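Long-range contacts in lipocalin allergen (Canis lupus familiaris, PDB 4ODD), which is an allergen of dog dander that, as a member of the lipocalin family, probably binds small molecules: residues Leu48-Phe54 against Asn65-Ile71; Gly32-Ile36 against Tyr81-Asn85; Val7-Val11 against Ile89-Thr93. One frame throughout, in Å; residues are numbered along the deposited sequence.

Contact 1 of 3, residues Leu48-Phe54 against Asn65-Ile71; sequences LKMLFNF and NSVGASI
F52 and V67 lie in the middle of a long beta hairpin of the lipocalin barrel, made by strands 49-57 and 62-71. The strand axes run antiparallel at 150° and approach to 4.5 Å. M50-A69, F52-V67 and F54-N65 are hydrogen-bonded pairs. K49-S70, L51-G68 and N53-S66 are the non-hydrogen-bonded pairs between them. In the central pair, V67 N lies 2.8 Å from F52 O. The ladder ends where I71 N donates to L48 O. There L48 and K49 form a G1 beta bulge against strand 36-44.

M50, F52, F54, N65, V67 and A69 share one face of the sheet. The F54 ring lies over N65: N65 CB is 3.6 Å from the ring centroid and 18° off the ring normal, a CH-pi contact. F54 CG sits between its backbone N and carbonyl carbon (chi1 63°), which swings the ring across to the partner strand. F54 CE2 also meets V67 CG2 at 4.0 Å, obliquely. F52 behaves differently. It turns an edge to strand 62-71, with CE2 4.0 Å from A69 CB. Farther along, M50 CG touches I71 CD1 at 4.2 Å. On this same side F52 packs edge-to-face with F87, and F54 does so with Y81.

The other face carries K49, L51, N53, S66 and S70. N53 ND2 donates to S66 OG at 3.1 Å, tilted out of the amide plane, and also bonds to E64. This amide is therefore held by two neighbours on the partner strand. L51 lays CD1 against the backbone of V67. A mainly apolar inner face, with N65 as an exception, and a mixed outer face, on an antiparallel meander, are typical of the lipocalin beta-barrel.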
ATOM      1  N   LEU A  48     -13.552 -11.865  -8.329  1.00 64.84           N
ATOM      2  CA  LEU A  48     -12.235 -11.280  -8.630  1.00 57.67           C
ATOM      3  C   LEU A  48     -12.092  -9.789  -8.309  1.00 50.75           C
ATOM      4  O   LEU A  48     -11.549  -9.026  -9.114  1.00 54.48           O
ATOM      5  CB  LEU A  48     -11.870 -11.540 -10.087  1.00 61.63           C
ATOM      6  CG  LEU A  48     -11.744 -13.033 -10.354  1.00 60.45           C
ATOM      7  CD1 LEU A  48     -11.485 -13.270 -11.806  1.00 51.24           C
ATOM      8  CD2 LEU A  48     -10.634 -13.642  -9.519  1.00 60.18           C
ATOM      9  N   LYS A  49     -12.576  -9.386  -7.135  1.00 64.01           N
ATOM     10  CA  LYS A  49     -12.538  -7.988  -6.697  1.00 67.65           C
ATOM     11  C   LYS A  49     -11.791  -7.848  -5.367  1.00 64.76           C
ATOM     12  O   LYS A  49     -11.777  -8.775  -4.565  1.00 63.93           O
ATOM     13  CB  LYS A  49     -13.965  -7.435  -6.562  1.00 66.95           C
ATOM     14  CG  LYS A  49     -14.745  -7.337  -7.883  1.00 74.20           C
ATOM     15  CD  LYS A  49     -14.469  -6.006  -8.583  1.00 82.56           C
ATOM     16  CE  LYS A  49     -14.475  -6.146 -10.104  1.00 85.41           C
ATOM     17  NZ  LYS A  49     -13.883  -4.935 -10.761  1.00 78.41           N
ATOM     18  N   MET A  50     -11.158  -6.701  -5.145  1.00 47.81           N
ATOM     19  CA  MET A  50     -10.530  -6.412  -3.858  1.00 42.13           C
ATOM     20  C   MET A  50     -11.032  -5.096  -3.335  1.00 47.66           C
ATOM     21  O   MET A  50     -11.344  -4.190  -4.111  1.00 47.61           O
ATOM     22  CB  MET A  50      -9.012  -6.350  -3.971  1.00 37.72           C
ATOM     23  CG  MET A  50      -8.323  -7.647  -3.661  1.00 47.70           C
ATOM     24  SD  MET A  50      -6.544  -7.533  -3.915  1.00 50.41           S
ATOM     25  CE  MET A  50      -6.018  -6.784  -2.368  1.00 49.83           C
ATOM     26  N   LEU A  51     -11.106  -4.984  -2.014  1.00 51.77           N
ATOM     27  CA  LEU A  51     -11.440  -3.713  -1.395  1.00 56.86           C
ATOM     28  C   LEU A  51     -10.324  -3.281  -0.431  1.00 53.41           C
ATOM     29  O   LEU A  51      -9.978  -4.012   0.491  1.00 51.75           O
ATOM     30  CB  LEU A  51     -12.792  -3.803  -0.673  1.00 53.20           C
ATOM     31  CG  LEU A  51     -13.325  -2.445  -0.192  1.00 66.10           C
ATOM     32  CD1 LEU A  51     -13.958  -1.683  -1.352  1.00 62.35           C
ATOM     33  CD2 LEU A  51     -14.298  -2.583   0.963  1.00 70.81           C
ATOM     34  N   PHE A  52      -9.753  -2.107  -0.660  1.00 40.96           N
ATOM     35  CA  PHE A  52      -8.767  -1.549   0.263  1.00 34.69           C
ATOM     36  C   PHE A  52      -9.426  -0.499   1.126  1.00 35.73           C
ATOM     37  O   PHE A  52     -10.026   0.456   0.617  1.00 34.75           O
ATOM     38  CB  PHE A  52      -7.589  -0.921  -0.489  1.00 27.89           C
ATOM     39  CG  PHE A  52      -6.869  -1.886  -1.371  1.00 33.41           C
ATOM     40  CD1 PHE A  52      -5.735  -2.533  -0.930  1.00 31.35           C
ATOM     41  CD2 PHE A  52      -7.355  -2.181  -2.645  1.00 33.92           C
ATOM     42  CE1 PHE A  52      -5.087  -3.438  -1.754  1.00 27.21           C
ATOM     43  CE2 PHE A  52      -6.709  -3.087  -3.467  1.00 32.80           C
ATOM     44  CZ  PHE A  52      -5.577  -3.710  -3.021  1.00 30.74           C
ATOM     45  N   ASN A  53      -9.324  -0.685   2.434  1.00 37.99           N
ATOM     46  CA  ASN A  53      -9.881   0.265   3.367  1.00 38.63           C
ATOM     47  C   ASN A  53      -8.745   0.950   4.127  1.00 41.17           C
ATOM     48  O   ASN A  53      -7.873   0.279   4.708  1.00 44.49           O
ATOM     49  CB  ASN A  53     -10.843  -0.446   4.305  1.00 37.18           C
ATOM     50  CG  ASN A  53     -11.399   0.471   5.361  1.00 51.20           C
ATOM     51  OD1 ASN A  53     -11.069   0.351   6.556  1.00 48.46           O
ATOM     52  ND2 ASN A  53     -12.244   1.410   4.933  1.00 45.21           N
ATOM     53  N   PHE A  54      -8.738   2.283   4.108  1.00 38.40           N
ATOM     54  CA  PHE A  54      -7.615   3.021   4.674  1.00 38.87           C
ATOM     55  C   PHE A  54      -7.937   4.483   4.896  1.00 37.76           C
ATOM     56  O   PHE A  54      -8.922   4.995   4.378  1.00 36.97           O
ATOM     57  CB  PHE A  54      -6.410   2.907   3.752  1.00 31.99           C
ATOM     58  CG  PHE A  54      -6.633   3.517   2.396  1.00 39.21           C
ATOM     59  CD1 PHE A  54      -6.365   4.864   2.165  1.00 40.34           C
ATOM     60  CD2 PHE A  54      -7.091   2.740   1.341  1.00 35.28           C
ATOM     61  CE1 PHE A  54      -6.558   5.420   0.896  1.00 44.23           C
ATOM     62  CE2 PHE A  54      -7.296   3.287   0.086  1.00 41.15           C
ATOM     63  CZ  PHE A  54      -7.030   4.617  -0.145  1.00 39.66           C
ATOM     64  N   ASN A  65     -11.256   5.759   3.309  1.00 43.45           N
ATOM     65  CA  ASN A  65     -11.410   5.334   1.921  1.00 38.79           C
ATOM     66  C   ASN A  65     -11.741   3.864   1.839  1.00 43.05           C
ATOM     67  O   ASN A  65     -11.287   3.064   2.665  1.00 42.54           O
ATOM     68  CB  ASN A  65     -10.143   5.599   1.097  1.00 42.06           C
ATOM     69  CG  ASN A  65      -9.837   7.094   0.936  1.00 46.58           C
ATOM     70  OD1 ASN A  65      -9.205   7.702   1.792  1.00 48.81           O
ATOM     71  ND2 ASN A  65     -10.268   7.676  -0.180  1.00 47.05           N
ATOM     72  N   SER A  66     -12.541   3.524   0.836  1.00 42.35           N
ATOM     73  CA  SER A  66     -12.827   2.130   0.509  1.00 50.75           C
ATOM     74  C   SER A  66     -12.773   1.961  -1.007  1.00 53.94           C
ATOM     75  O   SER A  66     -13.735   2.254  -1.724  1.00 53.20           O
ATOM     76  CB  SER A  66     -14.183   1.677   1.081  1.00 43.83           C
ATOM     77  OG  SER A  66     -14.028   1.247   2.418  1.00 57.35           O
ATOM     78  N   VAL A  67     -11.629   1.501  -1.490  1.00 47.62           N
ATOM     79  CA  VAL A  67     -11.376   1.507  -2.914  1.00 39.04           C
ATOM     80  C   VAL A  67     -11.504   0.120  -3.521  1.00 49.64           C
ATOM     81  O   VAL A  67     -10.893  -0.844  -3.045  1.00 49.61           O
ATOM     82  CB  VAL A  67     -10.002   2.108  -3.236  1.00 48.35           C
ATOM     83  CG1 VAL A  67      -9.680   1.941  -4.719  1.00 39.92           C
ATOM     84  CG2 VAL A  67      -9.967   3.587  -2.828  1.00 47.91           C
ATOM     85  N   GLY A  68     -12.315   0.029  -4.576  1.00 50.47           N
ATOM     86  CA  GLY A  68     -12.531  -1.218  -5.286  1.00 41.16           C
ATOM     87  C   GLY A  68     -11.495  -1.426  -6.371  1.00 49.12           C
ATOM     88  O   GLY A  68     -11.002  -0.470  -6.990  1.00 53.11           O
ATOM     89  N   ALA A  69     -11.157  -2.687  -6.603  1.00 39.47           N
ATOM     90  CA  ALA A  69     -10.139  -3.024  -7.581  1.00 36.54           C
ATOM     91  C   ALA A  69     -10.478  -4.372  -8.124  1.00 44.13           C
ATOM     92  O   ALA A  69     -11.166  -5.147  -7.469  1.00 50.40           O
ATOM     93  CB  ALA A  69      -8.769  -3.058  -6.933  1.00 43.02           C
ATOM     94  N   SER A  70     -10.001  -4.672  -9.321  1.00 41.13           N
ATOM     95  CA  SER A  70     -10.240  -6.000  -9.875  1.00 43.34           C
ATOM     96  C   SER A  70      -8.937  -6.773  -9.909  1.00 41.17           C
ATOM     97  O   SER A  70      -7.868  -6.197 -10.102  1.00 44.93           O
ATOM     98  CB  SER A  70     -10.874  -5.912 -11.265  1.00 42.81           C
ATOM     99  OG  SER A  70     -10.168  -4.979 -12.057  1.00 53.58           O
ATOM    100  N   ILE A  71      -9.008  -8.077  -9.686  1.00 49.10           N
ATOM    101  CA  ILE A  71      -7.832  -8.912  -9.882  1.00 50.12           C
ATOM    102  C   ILE A  71      -7.845  -9.447 -11.301  1.00 60.30           C
ATOM    103  O   ILE A  71      -8.763 -10.170 -11.701  1.00 64.62           O
ATOM    104  CB  ILE A  71      -7.785 -10.088  -8.916  1.00 47.33           C
ATOM    105  CG1 ILE A  71      -8.039  -9.611  -7.477  1.00 44.84           C
ATOM    106  CG2 ILE A  71      -6.459 -10.821  -9.070  1.00 43.80           C
ATOM    107  CD1 ILE A  71      -8.222 -10.741  -6.479  1.00 41.59           C
TER

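Contact 2 of 3, residues Gly32-Ile36 against Tyr81-Asn85; sequences GPFRI and YNGGN
P33 and F34 are the two central residues of a type I beta turn from G32 to R35, closed by R35 N to G32 O, and they meet a tight loop in which Y81 N bonds to G83 O. The last residue of the turn, R35, is also the centre of an inverse gamma turn, with a weak bond from I36 N to F34 O.

Y81 carries most of the contact. It reaches the turn with CG anti to its own N (chi1 162°). Its edge points at the face of F34 in a T-shaped pair, centroids 5.5 Å apart and planes at 87°. Y81 CE2 is the atom over that face, 4.0 Å from F34 CE1. The hydroxyl goes on to the carbonyl of P33, which lies at the edge of the tyrosine ring. This bond is modelled very short, so its exact geometry is doubtful. I36 approaches from the opposite direction and sets CD1 4.2 Å from Y81 CZ.

In lipocalin terms, segment 32-36 belongs to the long loop after the first barrel strand, and segment 81-85 is a turn between two later strands. Both lie at the open end of the barrel, so the contact brings two rim loops together.

N82 lays its amide beside the P33 ring, its CG 3.5 Å from P33 CB. The two side chains cross at about a right angle. N85 works from the other loop end: OD1 sits near the plane of the F34 ring, 3.5 Å from CZ. Its ND2 donates to Y81 O at 2.8 Å, nearly straight at 167° and with the acceptor in the amide plane. N85 OD1 also accepts from N103 ND2, and ND2 reaches G79 O, which together fix the amide's rotation.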
ATOM      1  N   GLY A  32      -0.032  14.141   0.978  1.00 43.30           N
ATOM      2  CA  GLY A  32       0.100  13.307  -0.205  1.00 42.58           C
ATOM      3  C   GLY A  32      -0.955  12.213  -0.182  1.00 44.95           C
ATOM      4  O   GLY A  32      -1.288  11.683   0.899  1.00 48.31           O
ATOM      5  N   PRO A  33      -1.497  11.868  -1.358  1.00 40.28           N
ATOM      6  CA  PRO A  33      -2.594  10.899  -1.427  1.00 45.23           C
ATOM      7  C   PRO A  33      -2.119   9.472  -1.165  1.00 43.74           C
ATOM      8  O   PRO A  33      -2.937   8.573  -1.008  1.00 43.86           O
ATOM      9  CB  PRO A  33      -3.115  11.051  -2.864  1.00 51.07           C
ATOM     10  CG  PRO A  33      -1.947  11.569  -3.644  1.00 46.22           C
ATOM     11  CD  PRO A  33      -1.153  12.432  -2.673  1.00 42.57           C
ATOM     12  N   PHE A  34      -0.811   9.269  -1.111  1.00 38.22           N
ATOM     13  CA  PHE A  34      -0.301   7.933  -0.877  1.00 43.25           C
ATOM     14  C   PHE A  34       0.337   7.804   0.481  1.00 44.70           C
ATOM     15  O   PHE A  34       0.961   6.787   0.791  1.00 39.69           O
ATOM     16  CB  PHE A  34       0.601   7.462  -2.025  1.00 44.52           C
ATOM     17  CG  PHE A  34      -0.171   7.142  -3.276  1.00 48.69           C
ATOM     18  CD1 PHE A  34      -0.734   5.884  -3.456  1.00 46.49           C
ATOM     19  CD2 PHE A  34      -0.391   8.117  -4.245  1.00 44.29           C
ATOM     20  CE1 PHE A  34      -1.473   5.583  -4.601  1.00 44.10           C
ATOM     21  CE2 PHE A  34      -1.125   7.836  -5.381  1.00 42.52           C
ATOM     22  CZ  PHE A  34      -1.672   6.560  -5.562  1.00 44.90           C
ATOM     23  N   ARG A  35       0.159   8.840   1.295  1.00 36.39           N
ATOM     24  CA  ARG A  35       0.409   8.720   2.722  1.00 40.29           C
ATOM     25  C   ARG A  35      -0.778   7.945   3.323  1.00 39.79           C
ATOM     26  O   ARG A  35      -1.679   8.515   3.941  1.00 44.99           O
ATOM     27  CB  ARG A  35       0.580  10.104   3.365  1.00 43.14           C
ATOM     28  CG  ARG A  35       1.260  10.090   4.731  1.00 43.60           C
ATOM     29  CD  ARG A  35       1.544  11.494   5.221  1.00 54.37           C
ATOM     30  NE  ARG A  35       2.063  11.521   6.587  1.00 56.00           N
ATOM     31  CZ  ARG A  35       3.357  11.532   6.902  1.00 50.28           C
ATOM     32  NH1 ARG A  35       4.280  11.509   5.949  1.00 41.41           N
ATOM     33  NH2 ARG A  35       3.731  11.557   8.178  1.00 55.45           N
ATOM     34  N   ILE A  36      -0.761   6.635   3.104  1.00 46.30           N
ATOM     35  CA  ILE A  36      -1.911   5.771   3.326  1.00 49.99           C
ATOM     36  C   ILE A  36      -1.846   5.023   4.647  1.00 50.14           C
ATOM     37  O   ILE A  36      -0.866   4.327   4.952  1.00 47.34           O
ATOM     38  CB  ILE A  36      -2.010   4.702   2.221  1.00 49.72           C
ATOM     39  CG1 ILE A  36      -2.212   5.355   0.865  1.00 51.90           C
ATOM     40  CG2 ILE A  36      -3.156   3.746   2.513  1.00 51.36           C
ATOM     41  CD1 ILE A  36      -3.374   6.273   0.845  1.00 47.08           C
ATOM     42  N   TYR A  81      -7.960   5.323  -7.867  1.00 58.76           N
ATOM     43  CA  TYR A  81      -7.817   6.123  -6.663  1.00 49.70           C
ATOM     44  C   TYR A  81      -6.712   7.096  -7.006  1.00 53.45           C
ATOM     45  O   TYR A  81      -5.572   6.687  -7.240  1.00 55.23           O
ATOM     46  CB  TYR A  81      -7.417   5.277  -5.451  1.00 47.53           C
ATOM     47  CG  TYR A  81      -6.846   6.108  -4.327  1.00 47.21           C
ATOM     48  CD1 TYR A  81      -7.687   6.794  -3.449  1.00 42.42           C
ATOM     49  CD2 TYR A  81      -5.469   6.231  -4.154  1.00 40.29           C
ATOM     50  CE1 TYR A  81      -7.178   7.576  -2.412  1.00 40.42           C
ATOM     51  CE2 TYR A  81      -4.933   7.025  -3.127  1.00 45.68           C
ATOM     52  CZ  TYR A  81      -5.791   7.699  -2.248  1.00 56.74           C
ATOM     53  OH  TYR A  81      -5.271   8.501  -1.220  1.00 43.07           O
ATOM     54  N   ASN A  82      -7.049   8.377  -7.070  1.00 57.91           N
ATOM     55  CA  ASN A  82      -6.079   9.380  -7.471  1.00 45.79           C
ATOM     56  C   ASN A  82      -5.443   8.976  -8.795  1.00 52.28           C
ATOM     57  O   ASN A  82      -4.232   9.065  -8.957  1.00 55.85           O
ATOM     58  CB  ASN A  82      -5.001   9.498  -6.405  1.00 54.67           C
ATOM     59  CG  ASN A  82      -4.710  10.941  -6.007  1.00 69.53           C
ATOM     60  OD1 ASN A  82      -5.527  11.588  -5.351  1.00 58.73           O
ATOM     61  ND2 ASN A  82      -3.525  11.434  -6.365  1.00 72.59           N
ATOM     62  N   GLY A  83      -6.259   8.515  -9.737  1.00 54.49           N
ATOM     63  CA  GLY A  83      -5.752   8.061 -11.018  1.00 42.50           C
ATOM     64  C   GLY A  83      -5.824   6.558 -11.136  1.00 50.78           C
ATOM     65  O   GLY A  83      -6.502   5.907 -10.337  1.00 58.12           O
ATOM     66  N   GLY A  84      -5.125   6.009 -12.129  1.00 43.14           N
ATOM     67  CA  GLY A  84      -5.083   4.575 -12.355  1.00 42.37           C
ATOM     68  C   GLY A  84      -3.985   3.941 -11.532  1.00 41.08           C
ATOM     69  O   GLY A  84      -2.917   4.522 -11.339  1.00 44.48           O
ATOM     70  N   ASN A  85      -4.265   2.755 -11.014  1.00 35.05           N
ATOM     71  CA  ASN A  85      -3.309   2.048 -10.193  1.00 34.84           C
ATOM     72  C   ASN A  85      -3.142   0.618 -10.658  1.00 36.88           C
ATOM     73  O   ASN A  85      -4.117  -0.066 -10.950  1.00 41.96           O
ATOM     74  CB  ASN A  85      -3.724   2.089  -8.725  1.00 32.08           C
ATOM     75  CG  ASN A  85      -3.760   3.482  -8.176  1.00 34.60           C
ATOM     76  OD1 ASN A  85      -2.728   4.031  -7.790  1.00 36.81           O
ATOM     77  ND2 ASN A  85      -4.947   4.076  -8.133  1.00 34.45           N
TER

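Contact 3 of 3, residues Val7-Val11 against Ile89-Thr93; sequences VLTQV and IIDMT
V7, in the weakly bonded N-terminal helix 6-10, points its side chain at strand 84-92. Its two methyl groups part company. CG1 goes to I89, 3.9 Å from CG2 of that residue. CG2 goes to the root of the M92 side chain, beside CB. The first torsion of V7 is not staggered, so the placing of its methyls is uncertain at this resolution.

M92 is the long arm from the strand. Two extended torsions, chi1 -176° and chi2 -160°, carry its sulfur out to the helix. The chain then bends at chi3 (70°), and this turns the terminal methyl toward Q10. M92 SD lies 3.8 Å from V11 CG1 and 3.9 Å from Q10 CB. Q10 and M92 cross at about a right angle. V7 and M92 instead slide past each other in opposite directions.

L8 adds a looser touch. Its CB turns from the strand, yet CD2 comes within 4.4 Å of I89 CG1. The contact is wholly apolar. I90 and D91 form a classic beta bulge opposite I98. D91 turns from the helix, and its OD2 makes a salt bridge with K130.

Just past the helix, V11 O accepts a bond from W15 NE1, the tryptophan of the GxW sequence in 13-15. A short N-terminal helix closing the barrel end next to this tryptophan is a hallmark of lipocalins.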
ATOM      1  N   VAL A   7      -0.778 -16.296  -1.840  1.00 70.62           N
ATOM      2  CA  VAL A   7      -0.776 -14.987  -1.221  1.00 63.01           C
ATOM      3  C   VAL A   7      -2.168 -14.337  -1.244  1.00 68.71           C
ATOM      4  O   VAL A   7      -2.702 -13.987  -0.198  1.00 72.09           O
ATOM      5  CB  VAL A   7       0.332 -14.076  -1.848  1.00 70.43           C
ATOM      6  CG1 VAL A   7      -0.271 -12.936  -2.637  1.00 61.68           C
ATOM      7  CG2 VAL A   7       1.308 -13.562  -0.770  1.00 61.05           C
ATOM      8  N   LEU A   8      -2.772 -14.221  -2.422  1.00 59.81           N
ATOM      9  CA  LEU A   8      -4.053 -13.528  -2.565  1.00 49.98           C
ATOM     10  C   LEU A   8      -5.170 -14.074  -1.679  1.00 51.57           C
ATOM     11  O   LEU A   8      -6.109 -13.345  -1.329  1.00 56.00           O
ATOM     12  CB  LEU A   8      -4.508 -13.521  -4.030  1.00 63.69           C
ATOM     13  CG  LEU A   8      -3.838 -12.521  -4.981  1.00 71.10           C
ATOM     14  CD1 LEU A   8      -4.306 -12.753  -6.412  1.00 74.10           C
ATOM     15  CD2 LEU A   8      -4.084 -11.065  -4.559  1.00 58.90           C
ATOM     16  N   THR A   9      -5.090 -15.343  -1.307  1.00 64.46           N
ATOM     17  CA  THR A   9      -6.167 -15.920  -0.516  1.00 81.20           C
ATOM     18  C   THR A   9      -6.109 -15.404   0.910  1.00 79.73           C
ATOM     19  O   THR A   9      -7.111 -14.928   1.462  1.00 78.93           O
ATOM     20  CB  THR A   9      -6.090 -17.456  -0.466  1.00 91.30           C
ATOM     21  OG1 THR A   9      -5.843 -17.980  -1.780  1.00 84.89           O
ATOM     22  CG2 THR A   9      -7.394 -18.026   0.081  1.00 82.34           C
ATOM     23  N   GLN A  10      -4.907 -15.486   1.477  1.00 59.30           N
ATOM     24  CA  GLN A  10      -4.681 -15.252   2.893  1.00 58.69           C
ATOM     25  C   GLN A  10      -4.645 -13.787   3.312  1.00 58.83           C
ATOM     26  O   GLN A  10      -4.496 -13.496   4.494  1.00 65.64           O
ATOM     27  CB  GLN A  10      -3.368 -15.917   3.316  1.00 63.22           C
ATOM     28  CG  GLN A  10      -3.382 -17.430   3.228  1.00 77.07           C
ATOM     29  CD  GLN A  10      -4.492 -18.049   4.071  1.00 87.32           C
ATOM     30  OE1 GLN A  10      -5.617 -18.236   3.595  1.00 81.83           O
ATOM     31  NE2 GLN A  10      -4.182 -18.364   5.333  1.00 78.03           N
ATOM     32  N   VAL A  11      -4.755 -12.861   2.367  1.00 57.98           N
ATOM     33  CA  VAL A  11      -4.466 -11.468   2.711  1.00 53.42           C
ATOM     34  C   VAL A  11      -5.646 -10.745   3.328  1.00 50.22           C
ATOM     35  O   VAL A  11      -5.475  -9.709   3.971  1.00 45.70           O
ATOM     36  CB  VAL A  11      -3.949 -10.640   1.513  1.00 55.86           C
ATOM     37  CG1 VAL A  11      -2.999 -11.457   0.698  1.00 66.15           C
ATOM     38  CG2 VAL A  11      -5.091 -10.173   0.649  1.00 41.14           C
ATOM     39  N   ILE A  89       0.898  -7.574  -4.851  1.00 42.33           N
ATOM     40  CA  ILE A  89       1.463  -8.039  -3.605  1.00 43.51           C
ATOM     41  C   ILE A  89       2.799  -8.674  -3.946  1.00 46.85           C
ATOM     42  O   ILE A  89       2.860  -9.612  -4.733  1.00 51.63           O
ATOM     43  CB  ILE A  89       0.573  -9.098  -2.973  1.00 41.90           C
ATOM     44  CG1 ILE A  89      -0.869  -8.600  -2.917  1.00 43.40           C
ATOM     45  CG2 ILE A  89       1.079  -9.461  -1.580  1.00 54.10           C
ATOM     46  CD1 ILE A  89      -0.996  -7.284  -2.227  1.00 46.46           C
ATOM     47  N   ILE A  90       3.873  -8.161  -3.372  1.00 49.58           N
ATOM     48  CA  ILE A  90       5.191  -8.721  -3.628  1.00 52.89           C
ATOM     49  C   ILE A  90       5.464  -9.926  -2.721  1.00 58.43           C
ATOM     50  O   ILE A  90       6.157 -10.863  -3.113  1.00 60.96           O
ATOM     51  CB  ILE A  90       6.303  -7.674  -3.398  1.00 59.73           C
ATOM     52  CG1 ILE A  90       6.099  -6.450  -4.301  1.00 56.11           C
ATOM     53  CG2 ILE A  90       7.661  -8.290  -3.627  1.00 52.52           C
ATOM     54  CD1 ILE A  90       5.957  -6.802  -5.755  1.00 46.58           C
ATOM     55  N   ASP A  91       4.912  -9.903  -1.511  1.00 63.94           N
ATOM     56  CA  ASP A  91       5.278 -10.895  -0.500  1.00 67.17           C
ATOM     57  C   ASP A  91       4.324 -10.875   0.691  1.00 67.48           C
ATOM     58  O   ASP A  91       3.820  -9.824   1.078  1.00 63.57           O
ATOM     59  CB  ASP A  91       6.709 -10.617  -0.016  1.00 67.47           C
ATOM     60  CG  ASP A  91       7.452 -11.883   0.367  1.00 87.97           C
ATOM     61  OD1 ASP A  91       7.335 -12.893  -0.362  1.00 87.97           O
ATOM     62  OD2 ASP A  91       8.156 -11.865   1.396  1.00 88.80           O
ATOM     63  N   MET A  92       4.073 -12.039   1.277  1.00 70.12           N
ATOM     64  CA  MET A  92       3.267 -12.090   2.495  1.00 71.66           C
ATOM     65  C   MET A  92       3.733 -13.139   3.500  1.00 79.64           C
ATOM     66  O   MET A  92       3.913 -14.310   3.157  1.00 81.32           O
ATOM     67  CB  MET A  92       1.788 -12.323   2.186  1.00 76.51           C
ATOM     68  CG  MET A  92       0.904 -12.291   3.431  1.00 63.92           C
ATOM     69  SD  MET A  92      -0.701 -13.102   3.248  1.00 92.54           S
ATOM     70  CE  MET A  92      -0.224 -14.833   3.141  1.00 76.52           C
ATOM     71  N   THR A  93       3.931 -12.691   4.739  1.00 85.86           N
ATOM     72  CA  THR A  93       4.074 -13.567   5.899  1.00 82.47           C
ATOM     73  C   THR A  93       2.742 -13.447   6.642  1.00 82.89           C
ATOM     74  O   THR A  93       1.834 -12.783   6.145  1.00 80.57           O
ATOM     75  CB  THR A  93       5.284 -13.151   6.778  1.00 85.00           C
ATOM     76  OG1 THR A  93       4.843 -12.423   7.931  1.00 85.59           O
ATOM     77  CG2 THR A  93       6.265 -12.287   5.980  1.00 84.77           C
TER

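In the fold
All three contacts reach one curled antiparallel sheet, the lipocalin barrel, but only contact 1 lies wholly within it. Contact 3 joins helix 6-10 to strand 84-92, and its segments enclose the other two along the chain. Contact 2 lies within that span and encloses contact 1, a hairpin. Contacts 2 and 3 both use strand 84-92, but their centres are about 21 Å apart, on opposite sides of the chain's centre. They mark the open and closed ends of the barrel. Contact 1 runs along the wall between them, its centre about 13 Å from that of contact 2 and 15 Å from that of contact 3. It packs on both, F54 against I36 and I71 against L8.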